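Local coordinates for galectin (Xenopus laevis, PDB 3WUD), which binds lactose and probably other beta-galactosides through the glycan pocket of its galectin beta-sandwich, and is linked to laminin binding, at residues I35-D40 / Y44-N49; F92-D97 / D118-L123; H98-L103 / E108-I113. One frame throughout, in Å; residues are numbered along the deposited sequence.

Interaction 1 of 3, residues I35-D40 / Y44-N49; sequences INLGKD and YVIHFN. With GAL (beta-D-galactopyranose), chain B.
The antiparallel hairpin of strands 34-37 and 43-51 carries part of the galactose site of the galectin beta-sandwich. Four backbone bonds join the strands in two hydrogen-bonded pairs, Ile35 with Phe48 and Leu37 with Ile46. A classic beta bulge follows, where Val45 and Ile46 both face Leu37. Asn36 lies over a face of Tyr44 and at the edge of His47. Its CB sits 3.8 Å from the centroid of the Tyr44 ring, almost on the ring normal, a CH-pi contact. The amide stacks on that face, its plane 11° from the ring. With CG anti to the carbonyl carbon (chi1 -61°), the amide runs beside His47, nearly coplanar with the imidazole. His47 ND1 gives its proton to Asn36 OD1 at 2.7 Å, in the ring plane and on a lone pair of the oxygen. Asn36 ND2 is hydrogen-bonded to Ser124 OG. Both ends of the amide are held, so Asn36, a second-shell residue, probably helps to set the rotation of His47. On the other sheet face Ile35 CD1 meets Phe48 CD2 at 4.1 Å. At the far edge of the imidazole, His47 NE2 lies 2.7 Å from GAL O4, a hydrogen bond near the ring plane.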
loop_
_atom_site.group_PDB
_atom_site.type_symbol
_atom_site.label_atom_id
_atom_site.label_comp_id
_atom_site.label_asym_id
_atom_site.label_seq_id
_atom_site.Cartn_x
_atom_site.Cartn_y
_atom_site.Cartn_z
ATOM N N ILE A 35 -6.727 -11.859 0.485
ATOM C CA ILE A 35 -6.282 -10.625 1.116
ATOM C C ILE A 35 -6.305 -10.891 2.646
ATOM O O ILE A 35 -7.301 -11.366 3.209
ATOM C CB ILE A 35 -7.264 -9.499 0.816
ATOM C CG1 ILE A 35 -7.358 -9.242 -0.690
ATOM C CG2 ILE A 35 -6.907 -8.229 1.647
ATOM C CD1 ILE A 35 -8.663 -8.648 -1.044
ATOM N N ASN A 36 -5.152 -10.677 3.248
ATOM C CA ASN A 36 -4.949 -10.825 4.665
ATOM C C ASN A 36 -4.780 -9.497 5.403
ATOM O O ASN A 36 -4.019 -8.685 4.948
ATOM C CB ASN A 36 -3.684 -11.609 4.804
ATOM C CG ASN A 36 -3.772 -12.972 4.160
ATOM O OD1 ASN A 36 -4.731 -13.716 4.392
ATOM N ND2 ASN A 36 -2.787 -13.299 3.371
ATOM N N LEU A 37 -5.455 -9.291 6.517
ATOM C CA LEU A 37 -5.300 -8.089 7.348
ATOM C C LEU A 37 -5.030 -8.553 8.762
ATOM O O LEU A 37 -5.718 -9.482 9.255
ATOM C CB LEU A 37 -6.606 -7.292 7.372
ATOM C CG LEU A 37 -7.048 -6.504 6.156
ATOM C CD1 LEU A 37 -8.197 -5.607 6.625
ATOM C CD2 LEU A 37 -5.924 -5.648 5.688
ATOM N N GLY A 38 -4.094 -7.934 9.459
ATOM C CA GLY A 38 -3.844 -8.317 10.831
ATOM C C GLY A 38 -2.706 -7.506 11.369
ATOM O O GLY A 38 -2.648 -6.258 11.157
ATOM N N LYS A 39 -1.826 -8.202 12.079
ATOM C CA LYS A 39 -0.775 -7.560 12.913
ATOM C C LYS A 39 0.634 -7.810 12.421
ATOM O O LYS A 39 1.582 -6.964 12.590
ATOM C CB LYS A 39 -0.958 -7.995 14.402
ATOM C CG LYS A 39 -2.351 -7.753 14.992
ATOM C CD LYS A 39 -2.413 -8.146 16.475
ATOM C CE LYS A 39 -2.263 -9.627 16.775
ATOM N NZ LYS A 39 -2.520 -9.777 18.233
ATOM N N ASP A 40 0.809 -8.957 11.730
ATOM C CA ASP A 40 2.016 -9.336 11.060
ATOM C C ASP A 40 1.748 -10.613 10.220
ATOM O O ASP A 40 0.635 -11.111 10.214
ATOM C CB ASP A 40 3.169 -9.597 12.093
ATOM C CG ASP A 40 2.773 -10.564 13.164
ATOM O OD1 ASP A 40 2.260 -11.617 12.813
ATOM O OD2 ASP A 40 2.884 -10.241 14.382
ATOM N N TYR A 44 -3.235 -13.016 11.358
ATOM C CA TYR A 44 -4.258 -12.458 10.470
ATOM C C TYR A 44 -5.530 -12.452 11.272
ATOM O O TYR A 44 -6.098 -13.487 11.637
ATOM C CB TYR A 44 -4.453 -13.262 9.182
ATOM C CG TYR A 44 -3.256 -13.588 8.344
ATOM C CD1 TYR A 44 -2.085 -12.800 8.269
ATOM C CD2 TYR A 44 -3.303 -14.695 7.496
ATOM C CE1 TYR A 44 -1.010 -13.132 7.428
ATOM C CE2 TYR A 44 -2.234 -15.033 6.641
ATOM C CZ TYR A 44 -1.116 -14.260 6.599
ATOM O OH TYR A 44 -0.129 -14.685 5.748
ATOM N N VAL A 45 -6.031 -11.237 11.517
ATOM C CA VAL A 45 -7.382 -11.056 11.974
ATOM C C VAL A 45 -8.405 -11.566 10.943
ATOM O O VAL A 45 -9.387 -12.159 11.305
ATOM C CB VAL A 45 -7.662 -9.556 12.348
ATOM C CG1 VAL A 45 -9.025 -9.466 12.957
ATOM C CG2 VAL A 45 -6.647 -9.042 13.394
ATOM N N ILE A 46 -8.158 -11.310 9.668
ATOM C CA ILE A 46 -8.913 -11.963 8.534
ATOM C C ILE A 46 -7.977 -12.409 7.393
ATOM O O ILE A 46 -7.084 -11.720 6.945
ATOM C CB ILE A 46 -10.120 -11.119 8.014
ATOM C CG1 ILE A 46 -11.001 -11.955 7.054
ATOM C CG2 ILE A 46 -9.619 -9.874 7.347
ATOM C CD1 ILE A 46 -12.319 -11.235 6.726
ATOM N N HIS A 47 -8.255 -13.634 6.912
ATOM C CA HIS A 47 -7.783 -14.194 5.690
ATOM C C HIS A 47 -9.051 -14.322 4.885
ATOM O O HIS A 47 -9.957 -15.090 5.271
ATOM C CB HIS A 47 -7.121 -15.558 5.930
ATOM C CG HIS A 47 -6.862 -16.370 4.683
ATOM N ND1 HIS A 47 -5.832 -16.105 3.812
ATOM C CD2 HIS A 47 -7.463 -17.486 4.236
ATOM C CE1 HIS A 47 -5.805 -17.052 2.876
ATOM N NE2 HIS A 47 -6.753 -17.919 3.156
ATOM N N PHE A 48 -9.145 -13.522 3.835
ATOM C CA PHE A 48 -10.297 -13.364 2.972
ATOM C C PHE A 48 -9.955 -13.998 1.633
ATOM O O PHE A 48 -9.065 -13.528 0.925
ATOM C CB PHE A 48 -10.562 -11.871 2.781
ATOM C CG PHE A 48 -11.660 -11.563 1.829
ATOM C CD1 PHE A 48 -12.983 -11.596 2.256
ATOM C CD2 PHE A 48 -11.388 -11.223 0.508
ATOM C CE1 PHE A 48 -14.016 -11.291 1.388
ATOM C CE2 PHE A 48 -12.422 -10.937 -0.401
ATOM C CZ PHE A 48 -13.738 -11.006 0.060
ATOM N N ASN A 49 -10.518 -15.171 1.353
ATOM C CA ASN A 49 -10.088 -16.013 0.256
ATOM C C ASN A 49 -11.228 -16.507 -0.739
ATOM O O ASN A 49 -11.746 -17.603 -0.576
ATOM C CB ASN A 49 -9.396 -17.238 0.880
ATOM C CG ASN A 49 -8.721 -18.171 -0.127
ATOM O OD1 ASN A 49 -8.609 -19.355 0.159
ATOM N ND2 ASN A 49 -8.246 -17.666 -1.245
HETATM C C1 GAL B . -6.653 -23.931 3.426
HETATM C C2 GAL B . -5.754 -23.235 2.414
HETATM C C3 GAL B . -5.077 -21.978 2.958
HETATM C C4 GAL B . -6.142 -21.109 3.640
HETATM C C5 GAL B . -6.950 -21.963 4.628
HETATM C C6 GAL B . -8.051 -21.233 5.365
HETATM O O2 GAL B . -4.717 -24.119 2.011
HETATM O O3 GAL B . -4.360 -21.340 1.916
HETATM O O4 GAL B . -7.025 -20.555 2.655
HETATM O O5 GAL B . -7.613 -23.067 4.000
HETATM O O6 GAL B . -8.765 -22.044 6.279
#

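Interaction 2 of 3, residues F92-D97 / D118-L123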
loop_
_atom_site.group_PDB
_atom_site.type_symbol
_atom_site.label_atom_id
_atom_site.label_comp_id
_atom_site.label_asym_id
_atom_site.label_seq_id
_atom_site.Cartn_x
_atom_site.Cartn_y
_atom_site.Cartn_z
ATOM N N PHE A 92 -12.839 -3.317 4.024
ATOM C CA PHE A 92 -12.775 -3.981 5.334
ATOM C C PHE A 92 -12.945 -2.939 6.417
ATOM O O PHE A 92 -12.102 -2.093 6.505
ATOM C CB PHE A 92 -11.443 -4.709 5.455
ATOM C CG PHE A 92 -11.206 -5.718 4.350
ATOM C CD1 PHE A 92 -11.478 -7.064 4.551
ATOM C CD2 PHE A 92 -10.617 -5.300 3.170
ATOM C CE1 PHE A 92 -11.223 -7.977 3.532
ATOM C CE2 PHE A 92 -10.381 -6.186 2.170
ATOM C CZ PHE A 92 -10.694 -7.536 2.358
ATOM N N GLU A 93 -14.055 -2.975 7.169
ATOM C CA GLU A 93 -14.354 -1.990 8.194
ATOM C C GLU A 93 -14.037 -2.635 9.524
ATOM O O GLU A 93 -14.496 -3.760 9.790
ATOM C CB GLU A 93 -15.825 -1.584 8.150
ATOM C CG GLU A 93 -16.241 -0.725 9.329
ATOM C CD GLU A 93 -17.724 -0.377 9.315
ATOM O OE1 GLU A 93 -18.258 -0.220 8.209
ATOM O OE2 GLU A 93 -18.318 -0.239 10.423
ATOM N N TYR A 94 -13.256 -1.931 10.330
ATOM C CA TYR A 94 -12.863 -2.406 11.675
ATOM C C TYR A 94 -13.781 -1.904 12.814
ATOM O O TYR A 94 -13.848 -0.697 13.095
ATOM C CB TYR A 94 -11.383 -1.987 11.903
ATOM C CG TYR A 94 -10.736 -2.311 13.236
ATOM C CD1 TYR A 94 -11.297 -3.220 14.166
ATOM C CD2 TYR A 94 -9.554 -1.716 13.576
ATOM C CE1 TYR A 94 -10.673 -3.466 15.399
ATOM C CE2 TYR A 94 -8.956 -1.945 14.779
ATOM C CZ TYR A 94 -9.489 -2.840 15.685
ATOM O OH TYR A 94 -8.841 -3.030 16.923
ATOM N N GLN A 95 -14.536 -2.836 13.405
ATOM C CA GLN A 95 -15.293 -2.596 14.644
ATOM C C GLN A 95 -14.711 -3.388 15.800
ATOM O O GLN A 95 -13.854 -4.267 15.615
ATOM C CB GLN A 95 -16.791 -2.935 14.443
ATOM C CG GLN A 95 -17.456 -2.056 13.364
ATOM C CD GLN A 95 -17.441 -0.562 13.749
ATOM O OE1 GLN A 95 -17.362 -0.214 14.939
ATOM N NE2 GLN A 95 -17.507 0.316 12.757
ATOM N N ALA A 96 -15.157 -3.032 17.005
ATOM C CA ALA A 96 -14.560 -3.552 18.222
ATOM C C ALA A 96 -14.275 -5.047 18.163
ATOM O O ALA A 96 -13.123 -5.449 18.384
ATOM C CB ALA A 96 -15.465 -3.233 19.416
ATOM N N ASP A 97 -15.303 -5.836 17.794
ATOM C CA ASP A 97 -15.302 -7.340 17.862
ATOM C C ASP A 97 -15.549 -8.069 16.547
ATOM O O ASP A 97 -15.750 -9.292 16.502
ATOM C CB ASP A 97 -16.338 -7.831 18.930
ATOM C CG ASP A 97 -17.820 -7.579 18.544
ATOM O OD1 ASP A 97 -18.175 -7.066 17.453
ATOM O OD2 ASP A 97 -18.681 -7.904 19.391
ATOM N N ASP A 118 -5.309 -3.834 18.845
ATOM C CA ASP A 118 -5.410 -2.384 19.090
ATOM C C ASP A 118 -5.744 -1.757 17.705
ATOM O O ASP A 118 -6.845 -1.271 17.483
ATOM C CB ASP A 118 -4.048 -1.908 19.705
ATOM C CG ASP A 118 -3.938 -0.383 19.926
ATOM O OD1 ASP A 118 -4.831 0.203 20.568
ATOM O OD2 ASP A 118 -2.897 0.207 19.516
ATOM N N THR A 119 -4.728 -1.713 16.845
ATOM C CA THR A 119 -4.817 -1.248 15.451
ATOM C C THR A 119 -4.457 -2.387 14.475
ATOM O O THR A 119 -3.604 -3.238 14.816
ATOM C CB THR A 119 -3.757 -0.160 15.275
ATOM O OG1 THR A 119 -3.939 0.788 16.331
ATOM C CG2 THR A 119 -3.951 0.566 14.056
ATOM N N ILE A 120 -5.086 -2.371 13.304
ATOM C CA ILE A 120 -4.600 -3.155 12.167
ATOM C C ILE A 120 -3.430 -2.456 11.500
ATOM O O ILE A 120 -3.547 -1.318 11.004
ATOM C CB ILE A 120 -5.723 -3.520 11.204
ATOM C CG1 ILE A 120 -6.670 -4.495 11.933
ATOM C CG2 ILE A 120 -5.156 -4.109 9.889
ATOM C CD1 ILE A 120 -8.021 -4.670 11.336
ATOM N N THR A 121 -2.324 -3.193 11.435
ATOM C CA THR A 121 -1.083 -2.664 10.901
ATOM C C THR A 121 -0.451 -3.478 9.761
ATOM O O THR A 121 0.610 -3.127 9.312
ATOM C CB THR A 121 -0.044 -2.510 12.033
ATOM O OG1 THR A 121 0.268 -3.822 12.554
ATOM C CG2 THR A 121 -0.621 -1.565 13.078
ATOM N N PHE A 122 -1.094 -4.550 9.337
ATOM C CA PHE A 122 -0.524 -5.431 8.361
ATOM C C PHE A 122 -1.552 -5.872 7.314
ATOM O O PHE A 122 -2.660 -6.214 7.666
ATOM C CB PHE A 122 0.055 -6.685 9.040
ATOM C CG PHE A 122 0.690 -7.690 8.069
ATOM C CD1 PHE A 122 -0.044 -8.734 7.565
ATOM C CD2 PHE A 122 2.021 -7.582 7.734
ATOM C CE1 PHE A 122 0.523 -9.688 6.744
ATOM C CE2 PHE A 122 2.621 -8.543 6.903
ATOM C CZ PHE A 122 1.845 -9.543 6.362
ATOM N N LEU A 123 -1.117 -5.898 6.086
ATOM C CA LEU A 123 -1.893 -6.330 4.960
ATOM C C LEU A 123 -1.023 -7.186 4.041
ATOM O O LEU A 123 0.142 -6.875 3.733
ATOM C CB LEU A 123 -2.365 -5.117 4.193
ATOM C CG LEU A 123 -3.042 -5.380 2.835
ATOM C CD1 LEU A 123 -2.295 -5.857 1.594
ATOM C CD2 LEU A 123 -4.278 -6.171 2.946
#
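Tyr94 reaches from strand 86-95 to segment 118-123, across the interior of the beta-sandwich near one end. Its CB points toward that segment. CG is anti to the backbone N (chi1 178°), which carries the ring across to 118-123. At the base of the ring, CG lies 4.1 Å from Ile120 CD1. The next atom, Tyr94 CD2, is 4.0 Å from the same methyl. Ile120 CD1 sits over one ring face, offset toward the rim, and Ile120 CB also points toward Tyr94. Farther out, Tyr94 CE2 passes Thr119 CA at 4.3 Å, with that carbon near the ring plane. The Asp118 carbonyl oxygen lies at the ring edge, 3.5 Å from Tyr94 CE2. At the tip, Tyr94 OH donates a hydrogen bond to Asp118 O at 2.7 Å. The hydroxyl approaches from above the carbonyl plane, 62° out of it, and misses the lone pairs. Leu117 and Ile113 also touch the Tyr94 side chain, and Phe12 and Leu14 pack on Ile120. The contact joins an apolar and a polar part: Ile120 covers one face of the buried ring, and the hydroxyl is satisfied by the main-chain oxygen of Asp118.

Interaction 3 of 3, residues H98-L103 / E108-I113; sequences HLKVKL and EFNFPI
The Phe109 ring has Val101 over one face. Val101 CB stands 4.0 Å from the ring centroid, close to the ring normal, a CH-pi contact offset toward the rim. Its methyl CG1 meets Phe109 CE2, and CG2 meets Phe109 CE1. Phe109 has CG between its backbone N and carbonyl carbon (chi1 67°), which swings the ring toward Val101. The Phe111 ring carries Pro112 CD on one face, 3.6 Å above its plane. On the face of His98, Lys100 and Asn110, Asn110 OD1 lies at the edge of the His98 ring, 3.3 Å from His98 CD2. The amide and imidazole planes are 65° apart. Lys100 runs beside Asn110, and its bent chain brings NZ 3.3 Å from Asn110 OD1, a weak hydrogen bond. Lys100 NZ is 4.1 Å from Glu108 OE1, beyond a salt bridge. Four backbone bonds of this antiparallel hairpin pair Leu99 with Phe111 and Val101 with Phe109; the straightest, Val101 N to Phe109 O, has an N-H...O angle of 176°. Strand 108-112 is an edge strand of its sheet within this chain, and strand 98-103 lies between it and strand 86-95. Across the sandwich, Leu99 rests on Ile46, Val101 and Phe109 on Phe48, and Phe111 on Cys63.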
loop_
_atom_site.group_PDB
_atom_site.type_symbol
_atom_site.label_atom_id
_atom_site.label_comp_id
_atom_site.label_asym_id
_atom_site.label_seq_id
_atom_site.Cartn_x
_atom_site.Cartn_y
_atom_site.Cartn_z
ATOM N N HIS A 98 -15.533 -7.327 15.450
ATOM C CA HIS A 98 -15.657 -7.942 14.154
ATOM C C HIS A 98 -15.240 -6.977 13.071
ATOM O O HIS A 98 -15.147 -5.731 13.268
ATOM C CB HIS A 98 -17.084 -8.355 13.823
ATOM C CG HIS A 98 -18.023 -7.205 13.640
ATOM N ND1 HIS A 98 -18.490 -6.454 14.697
ATOM C CD2 HIS A 98 -18.604 -6.703 12.536
ATOM C CE1 HIS A 98 -19.296 -5.514 14.241
ATOM N NE2 HIS A 98 -19.418 -5.672 12.938
ATOM N N LEU A 99 -14.917 -7.602 11.949
ATOM C CA LEU A 99 -14.677 -6.852 10.711
ATOM C C LEU A 99 -15.929 -6.990 9.903
ATOM O O LEU A 99 -16.573 -8.020 9.906
ATOM C CB LEU A 99 -13.515 -7.388 9.906
ATOM C CG LEU A 99 -12.118 -7.405 10.535
ATOM C CD1 LEU A 99 -11.195 -7.764 9.398
ATOM C CD2 LEU A 99 -11.759 -6.066 11.164
ATOM N N LYS A 100 -16.292 -5.917 9.242
ATOM C CA LYS A 100 -17.380 -5.938 8.300
ATOM C C LYS A 100 -16.747 -5.872 6.927
ATOM O O LYS A 100 -15.951 -4.944 6.643
ATOM C CB LYS A 100 -18.333 -4.744 8.575
ATOM C CG LYS A 100 -19.428 -4.559 7.551
ATOM C CD LYS A 100 -20.179 -3.258 7.862
ATOM C CE LYS A 100 -21.649 -3.514 8.111
ATOM N NZ LYS A 100 -21.854 -4.410 9.284
ATOM N N VAL A 101 -17.074 -6.849 6.073
ATOM C CA VAL A 101 -16.494 -6.950 4.729
ATOM C C VAL A 101 -17.566 -6.474 3.777
ATOM O O VAL A 101 -18.670 -7.050 3.792
ATOM C CB VAL A 101 -16.156 -8.354 4.358
ATOM C CG1 VAL A 101 -15.608 -8.451 2.942
ATOM C CG2 VAL A 101 -15.163 -8.959 5.402
ATOM N N LYS A 102 -17.237 -5.458 3.003
ATOM C CA LYS A 102 -18.242 -4.806 2.072
ATOM C C LYS A 102 -17.785 -5.007 0.641
ATOM O O LYS A 102 -16.685 -4.602 0.239
ATOM C CB LYS A 102 -18.363 -3.291 2.399
ATOM C CG LYS A 102 -18.498 -2.930 3.840
ATOM C CD LYS A 102 -18.611 -1.409 3.997
ATOM C CE LYS A 102 -18.357 -0.964 5.410
ATOM N NZ LYS A 102 -17.866 0.437 5.421
ATOM N N LEU A 103 -18.644 -5.644 -0.159
ATOM C CA LEU A 103 -18.381 -6.014 -1.493
ATOM C C LEU A 103 -18.978 -4.969 -2.460
ATOM O O LEU A 103 -19.875 -4.154 -2.066
ATOM C CB LEU A 103 -18.928 -7.389 -1.754
ATOM C CG LEU A 103 -18.358 -8.472 -0.804
ATOM C CD1 LEU A 103 -19.057 -9.786 -1.025
ATOM C CD2 LEU A 103 -16.840 -8.570 -0.956
ATOM N N GLU A 108 -22.623 -7.585 2.084
ATOM C CA GLU A 108 -21.723 -7.381 3.210
ATOM C C GLU A 108 -21.812 -8.594 4.143
ATOM O O GLU A 108 -22.908 -9.189 4.278
ATOM C CB GLU A 108 -22.210 -6.213 4.048
ATOM C CG GLU A 108 -22.081 -4.827 3.466
ATOM C CD GLU A 108 -22.779 -3.814 4.359
ATOM O OE1 GLU A 108 -23.304 -4.251 5.410
ATOM O OE2 GLU A 108 -22.771 -2.606 4.035
ATOM N N PHE A 109 -20.742 -8.888 4.892
ATOM C CA PHE A 109 -20.853 -9.889 5.944
ATOM C C PHE A 109 -19.837 -9.565 6.999
ATOM O O PHE A 109 -18.940 -8.763 6.762
ATOM C CB PHE A 109 -20.687 -11.304 5.359
ATOM C CG PHE A 109 -19.290 -11.602 4.814
ATOM C CD1 PHE A 109 -18.266 -12.100 5.647
ATOM C CD2 PHE A 109 -19.011 -11.417 3.460
ATOM C CE1 PHE A 109 -16.994 -12.373 5.103
ATOM C CE2 PHE A 109 -17.757 -11.747 2.927
ATOM C CZ PHE A 109 -16.740 -12.179 3.759
ATOM N N ASN A 110 -20.026 -10.092 8.198
ATOM C CA ASN A 110 -19.127 -9.808 9.296
ATOM C C ASN A 110 -18.332 -11.037 9.581
ATOM O O ASN A 110 -18.834 -12.149 9.476
ATOM C CB ASN A 110 -19.872 -9.437 10.583
ATOM C CG ASN A 110 -20.727 -8.206 10.419
ATOM O OD1 ASN A 110 -20.327 -7.248 9.794
ATOM N ND2 ASN A 110 -21.924 -8.268 10.948
ATOM N N PHE A 111 -17.159 -10.811 10.101
ATOM C CA PHE A 111 -16.221 -11.840 10.520
ATOM C C PHE A 111 -15.709 -11.517 11.917
ATOM O O PHE A 111 -15.214 -10.451 12.154
ATOM C CB PHE A 111 -15.042 -11.966 9.513
ATOM C CG PHE A 111 -14.141 -13.152 9.786
ATOM C CD1 PHE A 111 -14.513 -14.441 9.413
ATOM C CD2 PHE A 111 -12.899 -12.964 10.392
ATOM C CE1 PHE A 111 -13.690 -15.519 9.682
ATOM C CE2 PHE A 111 -12.080 -14.061 10.709
ATOM C CZ PHE A 111 -12.483 -15.333 10.334
ATOM N N PRO A 112 -15.802 -12.462 12.839
ATOM C CA PRO A 112 -15.447 -12.138 14.189
ATOM C C PRO A 112 -13.955 -11.902 14.411
ATOM O O PRO A 112 -13.099 -12.508 13.772
ATOM C CB PRO A 112 -15.945 -13.354 14.955
ATOM C CG PRO A 112 -15.865 -14.470 14.022
ATOM C CD PRO A 112 -16.186 -13.870 12.691
ATOM N N ILE A 113 -13.622 -11.023 15.357
ATOM C CA ILE A 113 -12.231 -10.779 15.717
ATOM C C ILE A 113 -11.973 -11.591 16.996
ATOM O O ILE A 113 -12.669 -11.376 18.003
ATOM C CB ILE A 113 -11.892 -9.299 16.008
ATOM C CG1 ILE A 113 -11.956 -8.393 14.762
ATOM C CG2 ILE A 113 -10.486 -9.232 16.572
ATOM C CD1 ILE A 113 -11.820 -6.915 15.107
#

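The three contacts span both sheets of the sandwich. Interaction 1 lies in the sugar-binding sheet, interaction 3 in the opposing sheet, and interaction 2 ties the two together. Interactions 1 and 2 meet where Gly38 N lies 2.9 Å from Phe122 O, a probable hydrogen bond. Interactions 1 and 3 face each other through the core: Ile46 CG2 is 3.3 Å from Leu99 CD1. Interactions 2 and 3 meet where strands 86-95 and 98-103 run side by side, with a salt bridge of 2.9 Å between Glu93 OE1 and Lys102 NZ. Of the three, interaction 1 holds pocket residues, His47 and Asn49. The galactose is also hydrogen-bonded to Arg51, Glu55, Asn64 and Glu74.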